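PDB 6CT6: lactate dehydrogenase from Eimeria maxima, which probably catalyses the NADH-dependent reduction of pyruvate to lactate, and is captured here with NADH and the pyruvate analogue oxamate. Local coordinates for residues Asp35-Pro46 with Gly63-Cys74; Gly188-Arg196 with Ile219-Lys227. All coordinates share one frame; numbering follows the deposited sequence.

Interaction 1. Residues Asp35-Pro46 with Gly63-Cys74; sequences DVVLFDVVPNMP and GITVYGSNSYEC. With NAI (1,4-dihydronicotinamide adenine dinucleotide), chain D.
Val36 to Phe39 pair in parallel with Val66 to Ser69, the two short strands inclined by 22°, in a ladder of backbone hydrogen bonds that runs from Val36 N to Thr65 O through to Asp40 N to Ser69 O. Beyond the last rung the side chain of Asn70 continues the pairing. Asn70 ND2 donates to Asp40 O (2.8 Å) and to Val42 O, meeting both carbonyls from above their planes, while Asn70 OD1 takes Asn44 N at 3.1 Å, in its own carbonyl plane and on a lone pair. At the start of the ladder, Asp35 OD1 receives Thr65 N (3.0 Å) from above the carboxylate plane and also forms a salt bridge with Arg9; two waters link OD2 to Thr65 OG1 and Tyr67 OH. Phe39, with CG anti to its backbone N (chi1 168°), reaches across the strand end, so that its CZ lies over one face of Tyr72, near the rim, 3.5 Å from Tyr72 CE1, the ring planes 32° apart. Cys74 SG packs on Val37 CG2 (3.6 Å) and makes an oblique sulfur-aromatic contact with the Phe39 ring. Adenine N1A lies at the edge of the Phe39 ring, and N6A donates to Tyr72 OH. Asp40 grips the adenosine ribose with both oxygens, OD2 to O2B (2.7 Å) and OD1 to O3B, while OD2 also closes an Asx turn with Val42 N. An acidic residue at the end of the second Rossmann strand, bound to both ribose hydroxyls, is the classic mark of NAD rather than NADP recognition; a 2'-phosphate would probably be repelled here.

Interaction 2. Residues Gly188-Arg196 with Ile219-Lys227; sequences GDNMLPLMR and INNIYNKTK. With GLC (alpha-D-glucopyranose), chain E.
Met191 O is gripped by Lys227 NZ (3.2 Å), which lies in its carbonyl plane, and by a water that also bonds Tyr223 OH. The same ammonium group makes a weak bond to Asp189 O, so the lysine ties together two carbonyls of the type I turn Gly188-Met191. Bends at chi3 and chi4 bring NZ to the two carbonyls, and Lys227 CG packs against Met191 CG at 3.9 Å, the two side chains running alongside in opposite senses. Back toward the N-terminal end of the helix, Pro193 lies across Tyr223 at about a right angle, its CD 3.7 Å from Tyr223 CE1 and its carbonyl oxygen at the ring edge; Pro193 CG also meets Thr226 CG2. Met195 folds at chi2 and chi3: CG touches Tyr223 CD1 (3.6 Å), SD lies at the ring edge in a Met-aromatic contact, and CE ends against Ile219, 3.4 Å from its O and close to CG2. A fully extended first torsion (chi1 177°) swings the Tyr223 ring out to the glucose, whose O5 sits 3.7 Å above the ring centre. Asn220, Met195 and Ile219 also border the glucose, and Glu304 hydrogen-bonds to it. The ring thus offers its edge to the 188-196 segment and a face to the sugar, the aromatic platform common in carbohydrate sites, while the ammonium group of Lys227 gives the turn carbonyls a polar partner, a role that probably relies on its charge.

In the fold
The two contacts lie on opposite sides of the chain's centre, with about 24 Å between their nearest atoms. Interaction 1 belongs to the NAD-binding domain, where it joins the strands of a beta-alpha-beta unit at the outer edge of the large sheet; helix 45-59 makes the crossover. Interaction 2 lies in the C-terminal domain and sets a turn and edge strand against helix 216-237. The first is partly buried, relies on strand-to-strand backbone bonds and reaches the adenosine end of the cofactor. The second is more buried, consists mainly of apolar side chains with one lysine clasp, and borders the glucose. Within it, the side chain of Met191 is about 6 Å from the bound oxamic acid.

Interaction 1. Residues Asp35-Pro46 with Gly63-Cys74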
loop_
_atom_site.group_PDB
_atom_site.type_symbol
_atom_site.label_atom_id
_atom_site.label_comp_id
_atom_site.label_asym_id
_atom_site.label_seq_id
_atom_site.Cartn_x
_atom_site.Cartn_y
_atom_site.Cartn_z
ATOM N N ASP B 35 11.275 12.405 3.030
ATOM C CA ASP B 35 10.101 12.833 3.773
ATOM C C ASP B 35 8.976 13.192 2.808
ATOM O O ASP B 35 9.211 13.568 1.655
ATOM C CB ASP B 35 10.440 14.016 4.681
ATOM C CG ASP B 35 11.231 13.597 5.912
ATOM O OD1 ASP B 35 11.284 12.383 6.216
ATOM O OD2 ASP B 35 11.794 14.486 6.586
ATOM N N VAL B 36 7.741 13.062 3.288
ATOM C CA VAL B 36 6.552 13.120 2.444
ATOM C C VAL B 36 5.531 14.049 3.081
ATOM O O VAL B 36 5.358 14.044 4.304
ATOM C CB VAL B 36 5.932 11.718 2.255
ATOM C CG1 VAL B 36 4.656 11.788 1.418
ATOM C CG2 VAL B 36 6.931 10.762 1.631
ATOM N N VAL B 37 4.846 14.839 2.255
ATOM C CA VAL B 37 3.611 15.502 2.661
ATOM C C VAL B 37 2.469 14.955 1.817
ATOM O O VAL B 37 2.520 14.993 0.581
ATOM C CB VAL B 37 3.689 17.038 2.556
ATOM C CG1 VAL B 37 3.972 17.502 1.132
ATOM C CG2 VAL B 37 2.383 17.642 3.067
ATOM N N LEU B 38 1.449 14.437 2.492
ATOM C CA LEU B 38 0.195 14.049 1.865
ATOM C C LEU B 38 -0.744 15.247 1.912
ATOM O O LEU B 38 -1.247 15.604 2.982
ATOM C CB LEU B 38 -0.417 12.856 2.591
ATOM C CG LEU B 38 0.090 11.461 2.238
ATOM C CD1 LEU B 38 -0.381 10.481 3.295
ATOM C CD2 LEU B 38 -0.404 11.054 0.862
ATOM N N PHE B 39 -0.972 15.877 0.764
ATOM C CA PHE B 39 -1.848 17.032 0.676
ATOM C C PHE B 39 -3.182 16.631 0.063
ATOM O O PHE B 39 -3.230 15.855 -0.897
ATOM C CB PHE B 39 -1.220 18.151 -0.154
ATOM C CG PHE B 39 -2.187 19.241 -0.508
ATOM C CD1 PHE B 39 -2.491 20.240 0.400
ATOM C CD2 PHE B 39 -2.803 19.256 -1.744
ATOM C CE1 PHE B 39 -3.389 21.240 0.075
ATOM C CE2 PHE B 39 -3.702 20.252 -2.075
ATOM C CZ PHE B 39 -3.996 21.242 -1.165
ATOM N N ASP B 40 -4.265 17.165 0.619
ATOM C CA ASP B 40 -5.595 16.868 0.107
ATOM C C ASP B 40 -6.539 17.994 0.505
ATOM O O ASP B 40 -6.232 18.818 1.368
ATOM C CB ASP B 40 -6.101 15.520 0.625
ATOM C CG ASP B 40 -7.102 14.879 -0.312
ATOM O OD1 ASP B 40 -6.717 13.925 -1.016
ATOM O OD2 ASP B 40 -8.269 15.331 -0.352
ATOM N N VAL B 41 -7.696 18.021 -0.154
ATOM C CA VAL B 41 -8.734 18.997 0.163
ATOM C C VAL B 41 -9.746 18.461 1.171
ATOM O O VAL B 41 -10.514 19.248 1.746
ATOM C CB VAL B 41 -9.462 19.455 -1.115
ATOM C CG1 VAL B 41 -8.500 20.184 -2.035
ATOM C CG2 VAL B 41 -10.094 18.267 -1.840
ATOM N N VAL B 42 -9.780 17.149 1.391
ATOM C CA VAL B 42 -10.631 16.552 2.417
ATOM C C VAL B 42 -10.038 16.894 3.780
ATOM O O VAL B 42 -8.859 16.593 4.025
ATOM C CB VAL B 42 -10.753 15.033 2.230
ATOM C CG1 VAL B 42 -11.564 14.404 3.367
ATOM C CG2 VAL B 42 -11.389 14.718 0.882
ATOM N N PRO B 43 -10.790 17.514 4.689
ATOM C CA PRO B 43 -10.195 17.924 5.969
ATOM C C PRO B 43 -9.738 16.727 6.790
ATOM O O PRO B 43 -10.465 15.742 6.945
ATOM C CB PRO B 43 -11.335 18.684 6.663
ATOM C CG PRO B 43 -12.285 19.048 5.570
ATOM C CD PRO B 43 -12.201 17.927 4.596
ATOM N N ASN B 44 -8.507 16.818 7.299
ATOM C CA ASN B 44 -7.960 15.889 8.288
ATOM C C ASN B 44 -7.637 14.490 7.759
ATOM O O ASN B 44 -6.809 13.793 8.354
ATOM C CB ASN B 44 -8.920 15.772 9.477
ATOM C CG ASN B 44 -9.037 17.066 10.254
ATOM O OD1 ASN B 44 -8.074 17.823 10.364
ATOM N ND2 ASN B 44 -10.223 17.329 10.794
ATOM N N MET B 45 -8.270 14.057 6.669
ATOM C CA MET B 45 -8.010 12.709 6.164
ATOM C C MET B 45 -6.528 12.463 5.900
ATOM O O MET B 45 -6.012 11.416 6.332
ATOM C CB MET B 45 -8.854 12.461 4.910
ATOM C CG MET B 45 -8.662 11.086 4.272
ATOM S SD MET B 45 -7.251 10.988 3.141
ATOM C CE MET B 45 -7.919 11.831 1.709
ATOM N N PRO B 46 -5.793 13.344 5.218
ATOM C CA PRO B 46 -4.355 13.086 5.031
ATOM C C PRO B 46 -3.571 13.064 6.330
ATOM O O PRO B 46 -2.515 12.424 6.390
ATOM C CB PRO B 46 -3.906 14.231 4.110
ATOM C CG PRO B 46 -4.957 15.275 4.239
ATOM C CD PRO B 46 -6.233 14.547 4.491
ATOM N N GLY B 63 13.095 6.614 10.442
ATOM C CA GLY B 63 12.459 7.829 10.909
ATOM C C GLY B 63 11.948 8.714 9.793
ATOM O O GLY B 63 11.906 9.940 9.939
ATOM N N ILE B 64 11.559 8.109 8.669
ATOM C CA ILE B 64 10.875 8.860 7.624
ATOM C C ILE B 64 9.631 9.498 8.223
ATOM O O ILE B 64 8.872 8.851 8.954
ATOM C CB ILE B 64 10.518 7.940 6.443
ATOM C CG1 ILE B 64 11.778 7.474 5.699
ATOM C CG2 ILE B 64 9.545 8.628 5.481
ATOM C CD1 ILE B 64 12.543 8.571 4.960
ATOM N N THR B 65 9.417 10.775 7.923
ATOM C CA THR B 65 8.256 11.505 8.411
ATOM C C THR B 65 7.279 11.739 7.268
ATOM O O THR B 65 7.661 12.255 6.213
ATOM C CB THR B 65 8.663 12.844 9.034
ATOM O OG1 THR B 65 9.602 12.617 10.094
ATOM C CG2 THR B 65 7.444 13.565 9.602
ATOM N N VAL B 66 6.023 11.354 7.480
ATOM C CA VAL B 66 4.927 11.688 6.578
ATOM C C VAL B 66 4.046 12.712 7.280
ATOM O O VAL B 66 3.615 12.489 8.417
ATOM C CB VAL B 66 4.113 10.445 6.174
ATOM C CG1 VAL B 66 3.006 10.822 5.194
ATOM C CG2 VAL B 66 5.016 9.384 5.562
ATOM N N TYR B 67 3.802 13.836 6.613
ATOM C CA TYR B 67 2.936 14.894 7.105
ATOM C C TYR B 67 1.625 14.891 6.326
ATOM O O TYR B 67 1.592 14.545 5.141
ATOM C CB TYR B 67 3.590 16.273 6.955
ATOM C CG TYR B 67 4.993 16.424 7.509
ATOM C CD1 TYR B 67 5.207 16.911 8.796
ATOM C CD2 TYR B 67 6.106 16.120 6.734
ATOM C CE1 TYR B 67 6.488 17.068 9.301
ATOM C CE2 TYR B 67 7.392 16.274 7.232
ATOM C CZ TYR B 67 7.575 16.751 8.516
ATOM O OH TYR B 67 8.845 16.907 9.020
ATOM N N GLY B 68 0.546 15.280 6.997
ATOM C CA GLY B 68 -0.736 15.547 6.351
ATOM C C GLY B 68 -1.027 17.039 6.362
ATOM O O GLY B 68 -0.742 17.724 7.348
ATOM N N SER B 69 -1.588 17.538 5.261
ATOM C CA SER B 69 -1.861 18.964 5.142
ATOM C C SER B 69 -3.088 19.203 4.271
ATOM O O SER B 69 -3.358 18.457 3.324
ATOM C CB SER B 69 -0.666 19.715 4.549
ATOM O OG SER B 69 -0.918 21.109 4.499
ATOM N N ASN B 70 -3.829 20.263 4.610
ATOM C CA ASN B 70 -4.914 20.777 3.784
ATOM C C ASN B 70 -4.574 22.132 3.172
ATOM O O ASN B 70 -5.469 22.822 2.672
ATOM C CB ASN B 70 -6.204 20.896 4.599
ATOM C CG ASN B 70 -6.740 19.553 5.056
ATOM O OD1 ASN B 70 -7.012 19.356 6.242
ATOM N ND2 ASN B 70 -6.906 18.627 4.121
ATOM N N SER B 71 -3.301 22.530 3.197
ATOM C CA SER B 71 -2.874 23.848 2.739
ATOM C C SER B 71 -1.825 23.707 1.647
ATOM O O SER B 71 -0.843 22.975 1.813
ATOM C CB SER B 71 -2.310 24.678 3.892
ATOM O OG SER B 71 -1.654 25.836 3.399
ATOM N N TYR B 72 -2.029 24.422 0.537
ATOM C CA TYR B 72 -1.068 24.402 -0.560
ATOM C C TYR B 72 0.329 24.840 -0.133
ATOM O O TYR B 72 1.307 24.452 -0.781
ATOM C CB TYR B 72 -1.537 25.304 -1.702
ATOM C CG TYR B 72 -2.600 24.708 -2.598
ATOM C CD1 TYR B 72 -2.361 23.548 -3.321
ATOM C CD2 TYR B 72 -3.833 25.330 -2.747
ATOM C CE1 TYR B 72 -3.328 23.013 -4.149
ATOM C CE2 TYR B 72 -4.804 24.804 -3.571
ATOM C CZ TYR B 72 -4.546 23.649 -4.268
ATOM O OH TYR B 72 -5.512 23.132 -5.090
ATOM N N GLU B 73 0.457 25.645 0.925
ATOM C CA GLU B 73 1.788 26.097 1.318
ATOM C C GLU B 73 2.669 24.953 1.798
ATOM O O GLU B 73 3.877 25.152 1.967
ATOM C CB GLU B 73 1.702 27.172 2.407
ATOM C CG GLU B 73 1.401 26.652 3.800
ATOM C CD GLU B 73 0.996 27.760 4.755
ATOM O OE1 GLU B 73 1.808 28.686 4.970
ATOM O OE2 GLU B 73 -0.139 27.717 5.278
ATOM N N CYS B 74 2.104 23.761 2.014
ATOM C CA CYS B 74 2.916 22.600 2.343
ATOM C C CYS B 74 3.826 22.188 1.194
ATOM O O CYS B 74 4.748 21.395 1.413
ATOM C CB CYS B 74 2.019 21.423 2.736
ATOM S SG CYS B 74 1.240 20.555 1.343
HETATM P PA NAI D . -8.919 9.017 -5.373
HETATM O O1A NAI D . -10.305 9.601 -5.532
HETATM O O2A NAI D . -8.699 7.864 -4.422
HETATM O O5B NAI D . -7.946 10.218 -4.933
HETATM C C5B NAI D . -8.078 11.515 -5.507
HETATM C C4B NAI D . -7.878 12.533 -4.398
HETATM O O4B NAI D . -7.672 13.848 -4.919
HETATM C C3B NAI D . -9.090 12.618 -3.474
HETATM O O3B NAI D . -8.703 12.245 -2.149
HETATM C C2B NAI D . -9.527 14.069 -3.536
HETATM O O2B NAI D . -9.995 14.564 -2.281
HETATM C C1B NAI D . -8.233 14.738 -3.959
HETATM N N9A NAI D . -8.373 16.109 -4.497
HETATM C C8A NAI D . -9.407 16.677 -5.150
HETATM N N7A NAI D . -9.109 17.969 -5.459
HETATM C C5A NAI D . -7.874 18.230 -4.991
HETATM C C6A NAI D . -6.942 19.375 -4.966
HETATM N N6A NAI D . -7.277 20.558 -5.522
HETATM N N1A NAI D . -5.741 19.203 -4.368
HETATM C C2A NAI D . -5.379 18.033 -3.806
HETATM N N3A NAI D . -6.178 16.957 -3.794
HETATM C C4A NAI D . -7.404 16.999 -4.359
HETATM O O3 NAI D . -8.373 8.612 -6.840
HETATM P PN NAI D . -7.095 7.666 -7.139
HETATM O O1N NAI D . -7.557 6.229 -7.173
HETATM O O2N NAI D . -5.957 8.074 -6.232
HETATM O O5D NAI D . -6.750 8.105 -8.650
HETATM C C5D NAI D . -6.329 9.440 -8.905
HETATM C C4D NAI D . -6.213 9.725 -10.395
HETATM O O4D NAI D . -5.256 8.858 -11.017
HETATM C C3D NAI D . -7.537 9.501 -11.108
HETATM O O3D NAI D . -7.757 10.576 -12.023
HETATM C C2D NAI D . -7.337 8.199 -11.849
HETATM O O2D NAI D . -8.162 8.076 -13.008
HETATM C C1D NAI D . -5.860 8.306 -12.190
HETATM N N1N NAI D . -5.190 7.068 -12.609
HETATM C C2N NAI D . -4.237 7.227 -13.527
HETATM C C3N NAI D . -3.499 6.174 -14.022
HETATM C C7N NAI D . -2.461 6.482 -15.060
HETATM O O7N NAI D . -2.130 7.644 -15.239
HETATM N N7N NAI D . -1.935 5.497 -15.777
HETATM C C4N NAI D . -3.731 4.768 -13.536
HETATM C C5N NAI D . -4.794 4.716 -12.536
HETATM C C6N NAI D . -5.471 5.858 -12.107
HETATM O O HOH W 1 12.004 14.147 9.408
HETATM O O HOH W 2 10.835 17.094 6.710
#

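Interaction 2. Residues Gly188-Arg196 with Ile219-Lys227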
loop_
_atom_site.group_PDB
_atom_site.type_symbol
_atom_site.label_atom_id
_atom_site.label_comp_id
_atom_site.label_asym_id
_atom_site.label_seq_id
_atom_site.Cartn_x
_atom_site.Cartn_y
_atom_site.Cartn_z
ATOM N N GLY B 188 -5.027 5.482 -23.114
ATOM C CA GLY B 188 -6.427 5.363 -23.447
ATOM C C GLY B 188 -6.660 4.209 -24.392
ATOM O O GLY B 188 -5.801 3.342 -24.562
ATOM N N ASP B 189 -7.836 4.218 -25.021
ATOM C CA ASP B 189 -8.230 3.096 -25.868
ATOM C C ASP B 189 -7.295 2.927 -27.059
ATOM O O ASP B 189 -7.139 1.812 -27.570
ATOM C CB ASP B 189 -9.668 3.284 -26.346
ATOM C CG ASP B 189 -10.682 3.050 -25.245
ATOM O OD1 ASP B 189 -10.509 2.081 -24.476
ATOM O OD2 ASP B 189 -11.648 3.836 -25.143
ATOM N N ASN B 190 -6.665 4.007 -27.516
ATOM C CA ASN B 190 -5.753 3.949 -28.649
ATOM C C ASN B 190 -4.302 3.717 -28.231
ATOM O O ASN B 190 -3.397 3.939 -29.045
ATOM C CB ASN B 190 -5.856 5.234 -29.476
ATOM C CG ASN B 190 -7.150 5.322 -30.270
ATOM O OD1 ASN B 190 -7.310 4.654 -31.291
ATOM N ND2 ASN B 190 -8.076 6.148 -29.803
ATOM N N MET B 191 -4.056 3.275 -26.996
ATOM C CA MET B 191 -2.688 2.986 -26.588
ATOM C C MET B 191 -2.108 1.888 -27.474
ATOM O O MET B 191 -2.816 0.984 -27.927
ATOM C CB MET B 191 -2.626 2.579 -25.112
ATOM C CG MET B 191 -3.148 1.182 -24.796
ATOM S SD MET B 191 -2.937 0.728 -23.055
ATOM C CE MET B 191 -4.029 1.893 -22.244
ATOM N N LEU B 192 -0.800 1.976 -27.720
ATOM C CA LEU B 192 -0.129 1.159 -28.731
ATOM C C LEU B 192 0.913 0.254 -28.089
ATOM O O LEU B 192 2.074 0.658 -27.917
ATOM C CB LEU B 192 0.519 2.056 -29.783
ATOM C CG LEU B 192 1.344 1.374 -30.873
ATOM C CD1 LEU B 192 0.553 0.267 -31.553
ATOM C CD2 LEU B 192 1.797 2.411 -31.885
ATOM N N PRO B 193 0.552 -0.976 -27.721
ATOM C CA PRO B 193 1.580 -1.963 -27.358
ATOM C C PRO B 193 2.437 -2.298 -28.569
ATOM O O PRO B 193 1.932 -2.741 -29.604
ATOM C CB PRO B 193 0.764 -3.171 -26.879
ATOM C CG PRO B 193 -0.598 -2.639 -26.586
ATOM C CD PRO B 193 -0.808 -1.495 -27.516
ATOM N N LEU B 194 3.745 -2.075 -28.436
ATOM C CA LEU B 194 4.683 -2.248 -29.547
ATOM C C LEU B 194 5.174 -3.691 -29.565
ATOM O O LEU B 194 6.276 -4.019 -29.121
ATOM C CB LEU B 194 5.836 -1.260 -29.425
ATOM C CG LEU B 194 5.499 0.206 -29.691
ATOM C CD1 LEU B 194 6.693 1.093 -29.367
ATOM C CD2 LEU B 194 5.066 0.412 -31.134
ATOM N N MET B 195 4.332 -4.567 -30.120
ATOM C CA MET B 195 4.631 -5.994 -30.107
ATOM C C MET B 195 5.918 -6.308 -30.859
ATOM O O MET B 195 6.588 -7.301 -30.549
ATOM C CB MET B 195 3.461 -6.777 -30.704
ATOM C CG MET B 195 2.110 -6.444 -30.085
ATOM S SD MET B 195 2.107 -6.530 -28.278
ATOM C CE MET B 195 1.992 -8.296 -28.015
ATOM N N ARG B 196 6.286 -5.476 -31.837
ATOM C CA ARG B 196 7.493 -5.735 -32.615
ATOM C C ARG B 196 8.756 -5.505 -31.794
ATOM O O ARG B 196 9.799 -6.102 -32.086
ATOM C CB ARG B 196 7.507 -4.852 -33.865
ATOM C CG ARG B 196 8.770 -4.974 -34.710
ATOM C CD ARG B 196 8.605 -4.301 -36.069
ATOM N NE ARG B 196 8.632 -2.841 -35.993
ATOM C CZ ARG B 196 9.729 -2.094 -36.089
ATOM N NH1 ARG B 196 10.916 -2.656 -36.257
ATOM N NH2 ARG B 196 9.638 -0.770 -36.013
ATOM N N ILE B 219 0.197 -13.765 -28.898
ATOM C CA ILE B 219 0.631 -12.391 -29.139
ATOM C C ILE B 219 -0.577 -11.478 -29.314
ATOM O O ILE B 219 -0.645 -10.391 -28.729
ATOM C CB ILE B 219 1.566 -12.326 -30.361
ATOM C CG1 ILE B 219 2.858 -13.114 -30.102
ATOM C CG2 ILE B 219 1.884 -10.871 -30.725
ATOM C CD1 ILE B 219 3.794 -12.486 -29.077
ATOM N N ASN B 220 -1.549 -11.903 -30.125
ATOM C CA ASN B 220 -2.698 -11.044 -30.391
ATOM C C ASN B 220 -3.550 -10.860 -29.143
ATOM O O ASN B 220 -4.057 -9.761 -28.888
ATOM C CB ASN B 220 -3.544 -11.615 -31.527
ATOM C CG ASN B 220 -4.845 -10.862 -31.710
ATOM O OD1 ASN B 220 -4.881 -9.811 -32.349
ATOM N ND2 ASN B 220 -5.923 -11.391 -31.137
ATOM N N ASN B 221 -3.723 -11.923 -28.358
ATOM C CA ASN B 221 -4.526 -11.819 -27.145
ATOM C C ASN B 221 -3.883 -10.868 -26.145
ATOM O O ASN B 221 -4.577 -10.080 -25.489
ATOM C CB ASN B 221 -4.713 -13.204 -26.529
ATOM C CG ASN B 221 -5.801 -13.231 -25.474
ATOM O OD1 ASN B 221 -6.712 -12.403 -25.479
ATOM N ND2 ASN B 221 -5.712 -14.191 -24.561
ATOM N N ILE B 222 -2.555 -10.919 -26.023
ATOM C CA ILE B 222 -1.847 -10.058 -25.082
ATOM C C ILE B 222 -1.938 -8.603 -25.518
ATOM O O ILE B 222 -2.085 -7.698 -24.686
ATOM C CB ILE B 222 -0.387 -10.526 -24.944
ATOM C CG1 ILE B 222 -0.337 -11.845 -24.165
ATOM C CG2 ILE B 222 0.478 -9.446 -24.279
ATOM C CD1 ILE B 222 1.018 -12.520 -24.169
ATOM N N TYR B 223 -1.836 -8.352 -26.825
ATOM C CA TYR B 223 -2.027 -7.003 -27.350
ATOM C C TYR B 223 -3.376 -6.443 -26.920
ATOM O O TYR B 223 -3.469 -5.299 -26.459
ATOM C CB TYR B 223 -1.904 -7.037 -28.872
ATOM C CG TYR B 223 -2.151 -5.723 -29.582
ATOM C CD1 TYR B 223 -1.117 -4.825 -29.804
ATOM C CD2 TYR B 223 -3.414 -5.395 -30.058
ATOM C CE1 TYR B 223 -1.334 -3.630 -30.465
ATOM C CE2 TYR B 223 -3.642 -4.203 -30.719
ATOM C CZ TYR B 223 -2.597 -3.324 -30.921
ATOM O OH TYR B 223 -2.814 -2.134 -31.578
ATOM N N ASN B 224 -4.432 -7.248 -27.044
ATOM C CA ASN B 224 -5.765 -6.804 -26.651
ATOM C C ASN B 224 -5.876 -6.682 -25.137
ATOM O O ASN B 224 -6.402 -5.688 -24.621
ATOM C CB ASN B 224 -6.817 -7.778 -27.183
ATOM C CG ASN B 224 -6.906 -7.772 -28.694
ATOM O OD1 ASN B 224 -6.760 -6.728 -29.329
ATOM N ND2 ASN B 224 -7.142 -8.942 -29.279
ATOM N N LYS B 225 -5.398 -7.691 -24.407
ATOM C CA LYS B 225 -5.530 -7.667 -22.956
ATOM C C LYS B 225 -4.776 -6.494 -22.342
ATOM O O LYS B 225 -5.207 -5.955 -21.316
ATOM C CB LYS B 225 -5.057 -8.998 -22.366
ATOM C CG LYS B 225 -6.098 -10.122 -22.466
ATOM C CD LYS B 225 -7.322 -9.816 -21.596
ATOM C CE LYS B 225 -8.477 -10.789 -21.801
ATOM N NZ LYS B 225 -9.721 -10.256 -21.171
ATOM N N THR B 226 -3.674 -6.067 -22.960
ATOM C CA THR B 226 -2.954 -4.897 -22.463
ATOM C C THR B 226 -3.830 -3.651 -22.517
ATOM O O THR B 226 -3.904 -2.886 -21.549
ATOM C CB THR B 226 -1.671 -4.686 -23.270
ATOM O OG1 THR B 226 -0.816 -5.829 -23.122
ATOM C CG2 THR B 226 -0.929 -3.435 -22.800
ATOM N N LYS B 227 -4.495 -3.424 -23.652
ATOM C CA LYS B 227 -5.366 -2.260 -23.775
ATOM C C LYS B 227 -6.543 -2.337 -22.811
ATOM O O LYS B 227 -7.063 -1.300 -22.380
ATOM C CB LYS B 227 -5.871 -2.131 -25.216
ATOM C CG LYS B 227 -4.768 -2.004 -26.264
ATOM C CD LYS B 227 -5.268 -2.376 -27.657
ATOM C CE LYS B 227 -6.155 -1.297 -28.258
ATOM N NZ LYS B 227 -5.414 -0.449 -29.232
HETATM C C1 GLC E . -1.389 -4.891 -34.099
HETATM C C2 GLC E . 0.161 -5.011 -33.892
HETATM C C3 GLC E . 0.641 -6.448 -34.191
HETATM C C4 GLC E . -0.184 -7.351 -33.315
HETATM C C5 GLC E . -1.576 -7.322 -33.912
HETATM C C6 GLC E . -2.368 -8.396 -33.143
HETATM O O1 GLC E . -1.657 -4.614 -35.445
HETATM O O2 GLC E . 0.841 -4.134 -34.749
HETATM O O3 GLC E . 1.983 -6.578 -33.813
HETATM O O4 GLC E . 0.303 -8.664 -33.416
HETATM O O5 GLC E . -2.144 -6.049 -33.663
HETATM O O6 GLC E . -2.218 -8.136 -31.773
HETATM O O HOH W 3 -3.511 0.349 -30.944
#